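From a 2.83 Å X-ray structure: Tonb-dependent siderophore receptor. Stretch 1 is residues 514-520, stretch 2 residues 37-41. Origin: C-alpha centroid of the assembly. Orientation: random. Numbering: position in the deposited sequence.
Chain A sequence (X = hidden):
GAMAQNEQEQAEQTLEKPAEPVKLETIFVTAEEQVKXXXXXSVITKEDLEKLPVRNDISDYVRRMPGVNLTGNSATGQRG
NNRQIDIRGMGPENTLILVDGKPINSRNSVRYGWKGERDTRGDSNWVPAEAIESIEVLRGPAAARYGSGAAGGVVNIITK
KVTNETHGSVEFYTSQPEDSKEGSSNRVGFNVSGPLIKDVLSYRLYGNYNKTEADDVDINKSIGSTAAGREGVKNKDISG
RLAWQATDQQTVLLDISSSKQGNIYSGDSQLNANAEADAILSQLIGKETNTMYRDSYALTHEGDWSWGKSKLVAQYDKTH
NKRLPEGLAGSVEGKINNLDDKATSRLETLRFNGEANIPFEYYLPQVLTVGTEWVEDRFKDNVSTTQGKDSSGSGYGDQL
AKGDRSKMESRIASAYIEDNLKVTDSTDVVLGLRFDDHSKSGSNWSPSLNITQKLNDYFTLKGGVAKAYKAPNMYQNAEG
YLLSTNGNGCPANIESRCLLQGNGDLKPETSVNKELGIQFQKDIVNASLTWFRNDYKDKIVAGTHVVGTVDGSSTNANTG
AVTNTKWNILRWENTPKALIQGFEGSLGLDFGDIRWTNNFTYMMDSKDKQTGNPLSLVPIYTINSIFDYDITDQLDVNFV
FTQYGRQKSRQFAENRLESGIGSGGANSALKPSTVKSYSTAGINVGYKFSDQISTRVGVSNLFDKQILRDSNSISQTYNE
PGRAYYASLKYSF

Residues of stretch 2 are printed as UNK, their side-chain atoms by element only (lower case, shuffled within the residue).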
ATOM      1  N   LYS A 514     -11.188 -15.694  -5.118  1.00 60.15           N
ATOM      2  CA  LYS A 514     -11.594 -16.941  -4.533  1.00 62.60           C
ATOM      3  C   LYS A 514     -10.497 -17.422  -3.610  1.00 65.40           C
ATOM      4  O   LYS A 514      -9.312 -17.274  -3.917  1.00 66.70           O
ATOM      5  CB  LYS A 514     -11.750 -18.001  -5.626  1.00 63.73           C
ATOM      6  CG  LYS A 514     -12.755 -17.713  -6.723  1.00 64.42           C
ATOM      7  CD  LYS A 514     -12.779 -18.871  -7.715  1.00 66.53           C
ATOM      8  CE  LYS A 514     -13.708 -18.632  -8.898  1.00 66.08           C
ATOM      9  NZ  LYS A 514     -13.441 -19.638  -9.966  1.00 67.05           N
ATOM     10  N   GLU A 515     -10.889 -18.047  -2.505  1.00 66.53           N
ATOM     11  CA  GLU A 515      -9.949 -18.812  -1.682  1.00 65.05           C
ATOM     12  C   GLU A 515     -10.689 -19.989  -1.002  1.00 63.14           C
ATOM     13  O   GLU A 515     -11.881 -19.934  -0.785  1.00 60.01           O
ATOM     14  CB  GLU A 515      -9.245 -17.896  -0.663  1.00 63.28           C
ATOM     15  CG  GLU A 515     -10.023 -17.666   0.619  1.00 64.70           C
ATOM     16  CD  GLU A 515      -9.363 -16.665   1.544  1.00 66.66           C
ATOM     17  OE1 GLU A 515      -8.303 -16.128   1.164  1.00 65.34           O
ATOM     18  OE2 GLU A 515      -9.912 -16.391   2.649  1.00 72.00           O
ATOM     19  N   LEU A 516      -9.965 -21.055  -0.699  1.00 64.71           N
ATOM     20  CA  LEU A 516     -10.555 -22.295  -0.176  1.00 68.04           C
ATOM     21  C   LEU A 516      -9.465 -23.097   0.527  1.00 70.21           C
ATOM     22  O   LEU A 516      -8.334 -23.207   0.034  1.00 70.18           O
ATOM     23  CB  LEU A 516     -11.140 -23.155  -1.305  1.00 67.80           C
ATOM     24  CG  LEU A 516     -11.943 -24.359  -0.825  1.00 69.97           C
ATOM     25  CD1 LEU A 516     -13.368 -23.924  -0.478  1.00 71.94           C
ATOM     26  CD2 LEU A 516     -11.962 -25.464  -1.855  1.00 70.74           C
ATOM     27  N   GLY A 517      -9.782 -23.660   1.680  1.00 69.88           N
ATOM     28  CA  GLY A 517      -8.726 -24.256   2.461  1.00 70.85           C
ATOM     29  C   GLY A 517      -9.197 -24.914   3.720  1.00 73.20           C
ATOM     30  O   GLY A 517     -10.383 -24.839   4.082  1.00 72.47           O
ATOM     31  N   ILE A 518      -8.232 -25.549   4.382  1.00 72.17           N
ATOM     32  CA  ILE A 518      -8.481 -26.357   5.544  1.00 74.48           C
ATOM     33  C   ILE A 518      -7.719 -25.719   6.694  1.00 75.51           C
ATOM     34  O   ILE A 518      -6.615 -25.213   6.514  1.00 72.71           O
ATOM     35  CB  ILE A 518      -8.035 -27.826   5.291  1.00 75.32           C
ATOM     36  CG1 ILE A 518      -9.016 -28.792   5.927  1.00 77.23           C
ATOM     37  CG2 ILE A 518      -6.610 -28.106   5.766  1.00 75.60           C
ATOM     38  CD1 ILE A 518     -10.280 -28.941   5.116  1.00 77.52           C
ATOM     39  N   GLN A 519      -8.337 -25.757   7.865  1.00 81.04           N
ATOM     40  CA  GLN A 519      -7.785 -25.229   9.104  1.00 85.72           C
ATOM     41  C   GLN A 519      -7.734 -26.390  10.120  1.00 92.22           C
ATOM     42  O   GLN A 519      -8.745 -27.053  10.357  1.00 93.07           O
ATOM     43  CB  GLN A 519      -8.715 -24.114   9.590  1.00 88.57           C
ATOM     44  CG  GLN A 519      -8.457 -23.557  10.989  1.00 94.75           C
ATOM     45  CD  GLN A 519      -7.144 -22.826  11.098  1.00 98.74           C
ATOM     46  OE1 GLN A 519      -6.076 -23.467  11.177  1.00 98.21           O
ATOM     47  NE2 GLN A 519      -7.199 -21.484  11.112  1.00 94.23           N
ATOM     48  N   PHE A 520      -6.559 -26.649  10.698  1.00 95.75           N
ATOM     49  CA  PHE A 520      -6.377 -27.735  11.681  1.00 97.00           C
ATOM     50  C   PHE A 520      -5.908 -27.192  13.013  1.00 98.72           C
ATOM     51  O   PHE A 520      -5.055 -26.305  13.061  1.00111.03           O
ATOM     52  CB  PHE A 520      -5.347 -28.737  11.176  1.00 96.23           C
ATOM     53  CG  PHE A 520      -4.821 -29.680  12.237  1.00 99.29           C
ATOM     54  CD1 PHE A 520      -5.686 -30.488  12.966  1.00102.21           C
ATOM     55  CD2 PHE A 520      -3.452 -29.794  12.478  1.00 99.00           C
ATOM     56  CE1 PHE A 520      -5.199 -31.371  13.925  1.00102.39           C
ATOM     57  CE2 PHE A 520      -2.964 -30.682  13.432  1.00100.70           C
ATOM     58  CZ  PHE A 520      -3.838 -31.468  14.160  1.00100.40           C
ATOM     59  N   UNK A  37     -12.714 -14.304  10.393  1.00 70.59           N
ATOM     60  CA  UNK A  37     -12.321 -15.689  10.639  1.00 76.45           C
ATOM     61  C   UNK A  37     -11.877 -16.399   9.348  1.00 69.96           C
ATOM     62  O   UNK A  37     -11.599 -17.586   9.370  1.00 69.35           O
ATOM     63  n   UNK A  37     -12.340 -14.925  14.110  1.00 76.73           N
ATOM     64  c   UNK A  37     -13.484 -16.461  11.275  1.00 86.14           C
ATOM     65  o   UNK A  37     -12.711 -17.142  14.138  1.00 90.86           O
ATOM     66  c   UNK A  37     -12.950 -16.023  13.681  1.00 85.65           C
ATOM     67  c   UNK A  37     -13.968 -15.852  12.576  1.00 87.55           C
ATOM     68  N   UNK A  38     -11.837 -15.679   8.227  1.00 67.08           N
ATOM     69  CA  UNK A  38     -11.466 -16.269   6.932  1.00 65.26           C
ATOM     70  C   UNK A  38     -10.024 -16.705   6.926  1.00 64.07           C
ATOM     71  O   UNK A  38      -9.230 -16.263   7.755  1.00 57.95           O
ATOM     72  c   UNK A  38     -11.687 -15.285   5.793  1.00 62.63           C
ATOM     73  o   UNK A  38     -13.061 -14.934   5.691  1.00 62.94           O
ATOM     74  N   UNK A  39      -9.695 -17.594   5.995  1.00 68.11           N
ATOM     75  CA  UNK A  39      -8.333 -18.082   5.874  1.00 71.23           C
ATOM     76  C   UNK A  39      -7.363 -16.959   5.479  1.00 68.59           C
ATOM     77  O   UNK A  39      -6.262 -16.857   6.027  1.00 70.48           O
ATOM     78  c   UNK A  39      -7.932 -21.178   6.408  1.00 79.76           C
ATOM     79  c   UNK A  39      -8.266 -19.223   4.868  1.00 74.58           C
ATOM     80  c   UNK A  39      -9.203 -21.452   4.247  1.00 85.81           C
ATOM     81  c   UNK A  39      -8.869 -20.514   5.400  1.00 81.17           C
ATOM     82  N   UNK A  40      -7.787 -16.105   4.552  1.00 63.88           N
ATOM     83  CA  UNK A  40      -6.955 -15.010   4.087  1.00 60.99           C
ATOM     84  C   UNK A  40      -6.935 -13.834   5.048  1.00 66.68           C
ATOM     85  O   UNK A  40      -6.863 -12.666   4.625  1.00 66.66           O
ATOM     86  N   UNK A  41      -7.018 -14.119   6.345  1.00 67.13           N
ATOM     87  CA  UNK A  41      -6.952 -13.069   7.364  1.00 62.73           C
ATOM     88  C   UNK A  41      -5.913 -13.414   8.432  1.00 66.55           C
ATOM     89  O   UNK A  41      -5.798 -14.556   8.876  1.00 71.71           O
ATOM     90  c   UNK A  41      -8.329 -12.844   8.031  1.00 66.84           C
ATOM     91  c   UNK A  41      -9.305 -12.220   7.030  1.00 66.91           C
ATOM     92  c   UNK A  41      -8.207 -11.978   9.283  1.00 65.96           C
TER

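Position 37 carries five side-chain atoms, three carbons in an unbranched run with the third bearing one oxygen and one nitrogen, and they are out of reach of stretch 1. The terminal group is a primary amide and the chain is one carbon too long for asparagine, so the residue is Q37. It lies on the surface, where a polar amide is at ease.

Position 38 has one carbon followed by one oxygen, a hydroxymethyl group. Its CA-to-CB bond points sideways, and its CB lies 3.8 Å from E515 OE2. This is S38. Its OG is hydrogen-bonded to a residue just beyond the stretches. A small side chain suits this buried spot beside a carboxylate.

Position 39 holds four carbons, forked at the second and without any polar atom. One terminal carbon of the fork comes to 3.4 Å from G517 CA, and the other lies 4.4 Å from Q519 CB. A fork one carbon beyond CB means leucine rather than isoleucine, which branches at CB itself. The CA-to-CB bond of L39 points toward the strand, its rotamer is m, t, and it buries more area in this contact than any other residue of the two stretches. The fit depends on G517 having no side chain: an ideal CB there would sit 2.7 Å from L39 CD1, a clash.

Position 40 has no side-chain atoms at all, and its N donates a hydrogen bond to E515 OE2 at 2.9 Å. It is G40. An ideal CB here would point toward the strand and fall 2.4 Å from E515 OE1, so the bare backbone leaves room for the carboxylate.

Position 41 shows three carbons, one at CB carrying the other two, and touches nothing on stretch 1. Branching at CB with no further atoms gives V41. Its CA-to-CB bond points sideways. Its phi/psi of -129/138 is extended, a conformation that a CB-branched residue readily adopts. Its backbone closes a type I turn from S38, with a weak hydrogen bond from V41 N to S38 O.

The contact joins a turn to a beta strand, 475 residues or more apart in sequence, and buries 247 Å² in all. E515 and Q519 direct their CA-to-CB bonds toward the turn, whereas those of L516 and I518 point away. One part is polar, with E515 OE2 accepting a hydrogen bond from G40 N; the other is apolar, with L39 packed against G517. Each glycine makes room for a side chain from the opposing stretch.

Stretch 2 (37-41) QSLGV
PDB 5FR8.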